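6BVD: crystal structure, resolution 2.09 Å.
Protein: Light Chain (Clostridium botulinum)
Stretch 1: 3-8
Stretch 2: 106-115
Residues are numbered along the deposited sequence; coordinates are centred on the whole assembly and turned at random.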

ATOM      1  N   MET A   3      -6.027   3.082 -16.782  1.00 75.14           N
ATOM      2  CA  MET A   3      -7.343   3.684 -16.609  1.00 72.39           C
ATOM      3  C   MET A   3      -7.561   4.121 -15.155  1.00 63.75           C
ATOM      4  O   MET A   3      -8.084   5.217 -14.922  1.00 60.91           O
ATOM      5  CB  MET A   3      -8.430   2.716 -17.074  1.00 78.00           C
ATOM      6  CG  MET A   3      -8.049   2.001 -18.371  1.00 81.66           C
ATOM      7  SD  MET A   3      -9.338   0.944 -19.055  1.00155.63           S
ATOM      8  CE  MET A   3      -9.740  -0.072 -17.635  1.00105.49           C
ATOM      9  N   PRO A   4      -7.154   3.287 -14.167  1.00 57.00           N
ATOM     10  CA  PRO A   4      -7.133   3.890 -12.825  1.00 42.67           C
ATOM     11  C   PRO A   4      -6.063   4.983 -12.774  1.00 38.79           C
ATOM     12  O   PRO A   4      -5.056   4.917 -13.494  1.00 29.32           O
ATOM     13  CB  PRO A   4      -6.786   2.718 -11.897  1.00 40.78           C
ATOM     14  CG  PRO A   4      -7.130   1.480 -12.688  1.00 40.19           C
ATOM     15  CD  PRO A   4      -6.859   1.840 -14.122  1.00 47.99           C
ATOM     16  N   VAL A   5      -6.298   6.010 -11.970  1.00 30.11           N
ATOM     17  CA  VAL A   5      -5.373   7.128 -11.939  1.00 30.59           C
ATOM     18  C   VAL A   5      -4.089   6.775 -11.181  1.00 32.14           C
ATOM     19  O   VAL A   5      -4.011   5.791 -10.431  1.00 23.80           O
ATOM     20  CB  VAL A   5      -6.029   8.369 -11.320  1.00 31.17           C
ATOM     21  CG1 VAL A   5      -7.437   8.507 -11.842  1.00 28.92           C
ATOM     22  CG2 VAL A   5      -6.037   8.294  -9.802  1.00 29.85           C
ATOM     23  N   VAL A   6      -3.080   7.604 -11.400  1.00 29.16           N
ATOM     24  CA  VAL A   6      -1.814   7.529 -10.707  1.00 26.63           C
ATOM     25  C   VAL A   6      -1.787   8.463  -9.489  1.00 25.74           C
ATOM     26  O   VAL A   6      -2.095   9.660  -9.595  1.00 25.00           O
ATOM     27  CB  VAL A   6      -0.668   7.908 -11.677  1.00 31.98           C
ATOM     28  CG1 VAL A   6       0.656   8.023 -10.938  1.00 29.49           C
ATOM     29  CG2 VAL A   6      -0.606   6.899 -12.832  1.00 32.65           C
ATOM     30  N   ILE A   7      -1.449   7.916  -8.322  1.00 26.52           N
ATOM     31  CA  ILE A   7      -1.292   8.725  -7.121  1.00 28.19           C
ATOM     32  C   ILE A   7       0.184   9.087  -6.959  1.00 24.14           C
ATOM     33  O   ILE A   7       1.028   8.198  -6.912  1.00 24.65           O
ATOM     34  CB  ILE A   7      -1.826   7.972  -5.870  1.00 25.68           C
ATOM     35  CG1 ILE A   7      -3.315   7.596  -6.054  1.00 27.62           C
ATOM     36  CG2 ILE A   7      -1.614   8.803  -4.643  1.00 19.49           C
ATOM     37  CD1 ILE A   7      -4.242   8.806  -6.364  1.00 22.84           C
ATOM     38  N   ASN A   8       0.517  10.387  -6.930  1.00 19.51           N
ATOM     39  CA  ASN A   8       1.919  10.804  -6.758  1.00 22.50           C
ATOM     40  C   ASN A   8       2.365  10.898  -5.301  1.00 29.13           C
ATOM     41  O   ASN A   8       1.556  11.220  -4.459  1.00 27.30           O
ATOM     42  CB  ASN A   8       2.115  12.174  -7.438  1.00 26.14           C
ATOM     43  CG  ASN A   8       1.727  12.140  -8.889  1.00 22.51           C
ATOM     44  OD1 ASN A   8       2.225  11.314  -9.641  1.00 24.02           O
ATOM     45  ND2 ASN A   8       0.836  13.023  -9.290  1.00 28.29           N
ATOM     46  N   GLY A 106     -13.838   2.923  -5.726  1.00 25.38           N
ATOM     47  CA  GLY A 106     -13.110   4.158  -5.450  1.00 21.34           C
ATOM     48  C   GLY A 106     -12.244   4.621  -6.618  1.00 26.36           C
ATOM     49  O   GLY A 106     -11.922   5.820  -6.738  1.00 16.62           O
ATOM     50  N   GLN A 107     -11.803   3.664  -7.430  1.00 24.52           N
ATOM     51  CA  GLN A 107     -11.035   3.993  -8.635  1.00 25.52           C
ATOM     52  C   GLN A 107     -11.905   4.766  -9.607  1.00 24.27           C
ATOM     53  O   GLN A 107     -11.472   5.753 -10.221  1.00 25.40           O
ATOM     54  CB  GLN A 107     -10.493   2.710  -9.292  1.00 26.51           C
ATOM     55  CG  GLN A 107      -9.386   2.049  -8.500  1.00 22.92           C
ATOM     56  CD  GLN A 107      -9.089   0.615  -8.952  1.00 29.37           C
ATOM     57  OE1 GLN A 107      -9.633   0.131  -9.945  1.00 27.25           O
ATOM     58  NE2 GLN A 107      -8.225  -0.059  -8.216  1.00 23.56           N
ATOM     59  N   ILE A 108     -13.158   4.340  -9.723  1.00 24.36           N
ATOM     60  CA  ILE A 108     -14.109   4.968 -10.620  1.00 22.11           C
ATOM     61  C   ILE A 108     -14.390   6.407 -10.113  1.00 28.63           C
ATOM     62  O   ILE A 108     -14.445   7.360 -10.910  1.00 26.87           O
ATOM     63  CB  ILE A 108     -15.437   4.157 -10.720  1.00 36.87           C
ATOM     64  CG1 ILE A 108     -15.203   2.719 -11.182  1.00 38.68           C
ATOM     65  CG2 ILE A 108     -16.378   4.815 -11.695  1.00 29.95           C
ATOM     66  CD1 ILE A 108     -14.639   2.609 -12.544  1.00 38.53           C
ATOM     67  N   LEU A 109     -14.561   6.574  -8.798  1.00 23.23           N
ATOM     68  CA  LEU A 109     -14.716   7.936  -8.224  1.00 22.48           C
ATOM     69  C   LEU A 109     -13.531   8.881  -8.582  1.00 23.00           C
ATOM     70  O   LEU A 109     -13.730  10.018  -9.041  1.00 22.45           O
ATOM     71  CB  LEU A 109     -14.838   7.859  -6.709  1.00 19.85           C
ATOM     72  CG  LEU A 109     -14.864   9.215  -5.982  1.00 21.58           C
ATOM     73  CD1 LEU A 109     -16.046  10.064  -6.446  1.00 29.49           C
ATOM     74  CD2 LEU A 109     -14.984   8.957  -4.489  1.00 21.04           C
ATOM     75  N   LEU A 110     -12.306   8.400  -8.392  1.00 22.85           N
ATOM     76  CA  LEU A 110     -11.142   9.244  -8.691  1.00 22.18           C
ATOM     77  C   LEU A 110     -10.998   9.578 -10.184  1.00 23.56           C
ATOM     78  O   LEU A 110     -10.574  10.722 -10.517  1.00 19.39           O
ATOM     79  CB  LEU A 110      -9.869   8.601  -8.173  1.00 22.98           C
ATOM     80  CG  LEU A 110      -9.758   8.508  -6.645  1.00 26.11           C
ATOM     81  CD1 LEU A 110      -8.353   7.971  -6.222  1.00 14.82           C
ATOM     82  CD2 LEU A 110     -10.045   9.847  -5.984  1.00 18.49           C
ATOM     83  N   GLU A 111     -11.371   8.635 -11.071  1.00 20.99           N
ATOM     84  CA  GLU A 111     -11.395   8.897 -12.537  1.00 28.18           C
ATOM     85  C   GLU A 111     -12.397  10.011 -12.898  1.00 30.76           C
ATOM     86  O   GLU A 111     -12.140  10.860 -13.777  1.00 23.18           O
ATOM     87  CB  GLU A 111     -11.738   7.619 -13.331  1.00 31.79           C
ATOM     88  CG  GLU A 111     -10.646   6.562 -13.343  1.00 39.53           C
ATOM     89  CD  GLU A 111     -11.147   5.155 -13.695  1.00 56.50           C
ATOM     90  OE1 GLU A 111     -12.285   5.012 -14.204  1.00 60.82           O
ATOM     91  OE2 GLU A 111     -10.393   4.180 -13.454  1.00 56.06           O
ATOM     92  N   GLU A 112     -13.547  10.034 -12.218  1.00 17.82           N
ATOM     93  CA  GLU A 112     -14.488  11.128 -12.404  1.00 23.91           C
ATOM     94  C   GLU A 112     -13.926  12.453 -11.948  1.00 21.97           C
ATOM     95  O   GLU A 112     -14.087  13.453 -12.631  1.00 27.25           O
ATOM     96  CB  GLU A 112     -15.813  10.862 -11.642  1.00 28.33           C
ATOM     97  CG  GLU A 112     -16.651   9.792 -12.284  1.00 35.63           C
ATOM     98  CD  GLU A 112     -17.346  10.290 -13.516  1.00 35.62           C
ATOM     99  OE1 GLU A 112     -17.485  11.508 -13.663  1.00 35.91           O
ATOM    100  OE2 GLU A 112     -17.747   9.481 -14.351  1.00 38.94           O
ATOM    101  N   ILE A 113     -13.304  12.476 -10.780  1.00 18.43           N
ATOM    102  CA  ILE A 113     -12.708  13.705 -10.257  1.00 16.84           C
ATOM    103  C   ILE A 113     -11.627  14.263 -11.224  1.00 29.40           C
ATOM    104  O   ILE A 113     -11.395  15.478 -11.304  1.00 24.87           O
ATOM    105  CB  ILE A 113     -12.117  13.468  -8.870  1.00 20.30           C
ATOM    106  CG1 ILE A 113     -13.249  13.179  -7.854  1.00 17.97           C
ATOM    107  CG2 ILE A 113     -11.387  14.688  -8.406  1.00 27.80           C
ATOM    108  CD1 ILE A 113     -14.253  14.334  -7.712  1.00 18.96           C
ATOM    109  N   LYS A 114     -10.932  13.352 -11.900  1.00 18.05           N
ATOM    110  CA  LYS A 114      -9.886  13.736 -12.853  1.00 22.27           C
ATOM    111  C   LYS A 114     -10.474  14.262 -14.141  1.00 16.89           C
ATOM    112  O   LYS A 114     -10.022  15.276 -14.669  1.00 24.48           O
ATOM    113  CB  LYS A 114      -8.982  12.536 -13.138  1.00 18.76           C
ATOM    114  CG  LYS A 114      -8.073  12.713 -14.381  1.00 23.27           C
ATOM    115  CD  LYS A 114      -7.295  11.391 -14.634  1.00 20.59           C
ATOM    116  CE  LYS A 114      -6.514  11.429 -15.954  1.00 38.24           C
ATOM    117  NZ  LYS A 114      -5.778  10.129 -16.189  1.00 44.09           N
ATOM    118  N   ASN A 115     -11.514  13.600 -14.625  1.00 22.14           N
ATOM    119  CA  ASN A 115     -12.040  13.827 -15.977  1.00 29.16           C
ATOM    120  C   ASN A 115     -13.199  14.821 -16.120  1.00 21.65           C
ATOM    121  O   ASN A 115     -13.448  15.270 -17.239  1.00 20.78           O
ATOM    122  CB  ASN A 115     -12.486  12.493 -16.594  1.00 29.22           C
ATOM    123  CG  ASN A 115     -11.312  11.559 -16.856  1.00 29.16           C
ATOM    124  OD1 ASN A 115     -10.206  12.021 -17.148  1.00 32.92           O
ATOM    125  ND2 ASN A 115     -11.551  10.245 -16.775  1.00 28.68           N
TER
HETATM  126  O   HOH W   1      -8.522   5.647 -10.264  1.00 25.34           O
HETATM  127  O   HOH W   2      -3.478   9.465 -14.028  1.00 27.09           O

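What does the start of the segment, at Met 3 and Pro 4, find on the helix? It meets the carboxylate of Glu 111, whose CA-to-CB bond points sideways while the end of its side chain comes nearer. Met 3 O lies 2.9 Å from Glu 111 OE2, a short approach that is not a hydrogen bond if the carboxylate is charged as usual, because both atoms are then acceptors. Pro 4 cannot relieve the situation: its ring nitrogen carries no hydrogen, so Pro 4 N at 3.4 Å from Glu 111 OE2 is proximity alone. Glu 111 OE2 also sits 3.3 Å from Pro 4 CA. Farther along the ring, Pro 4 CG comes within 4.0 Å of Gln 107 OE1, a loose van der Waals contact.

How, then, does the backbone of the segment connect to the helix, if no direct hydrogen bond crosses between them? At Val 5 a water does the work. Water 1 accepts from Val 5 N at 2.8 Å and donates to Gln 107 O at 3.0 Å. That carbonyl already accepts the helical hydrogen bond from Glu 111 N, at 3.0 Å from Gln 107 O, so the water adds a second partner without breaking the helix.

Why is Val 5 the centre of the packing? It is buried, its CA-to-CB bond points toward the helix, and it has the largest covered area of any residue in the contact. Val 5 CG1 lies 4.0 Å from Glu 111 CG and 4.0 Å from Lys 114 CD, so it touches the aliphatic portions of two charged side chains. The other methyl, Val 5 CG2, packs 4.2 Å from Leu 110 CB. Leu 110, Glu 111 and Lys 114 fall within about one turn of the helix, which lets a single small side chain reach all three.

What happens after Val 5, where the chain continues past the helix? Val 6 turns its CA-to-CB bond away and makes no direct contact, yet its backbone remains linked: water 2 accepts from Val 6 N at 3.2 Å and from Lys 114 NZ, also at 3.2 Å. The lysine reaches this water with all four chi angles in t, a fully extended chain. Ile 7 starts out sideways, but its end comes nearer, and Ile 7 CD1 meets Leu 110 CD1 at 4.2 Å. Asn 8 is out of reach, and the contact ends there.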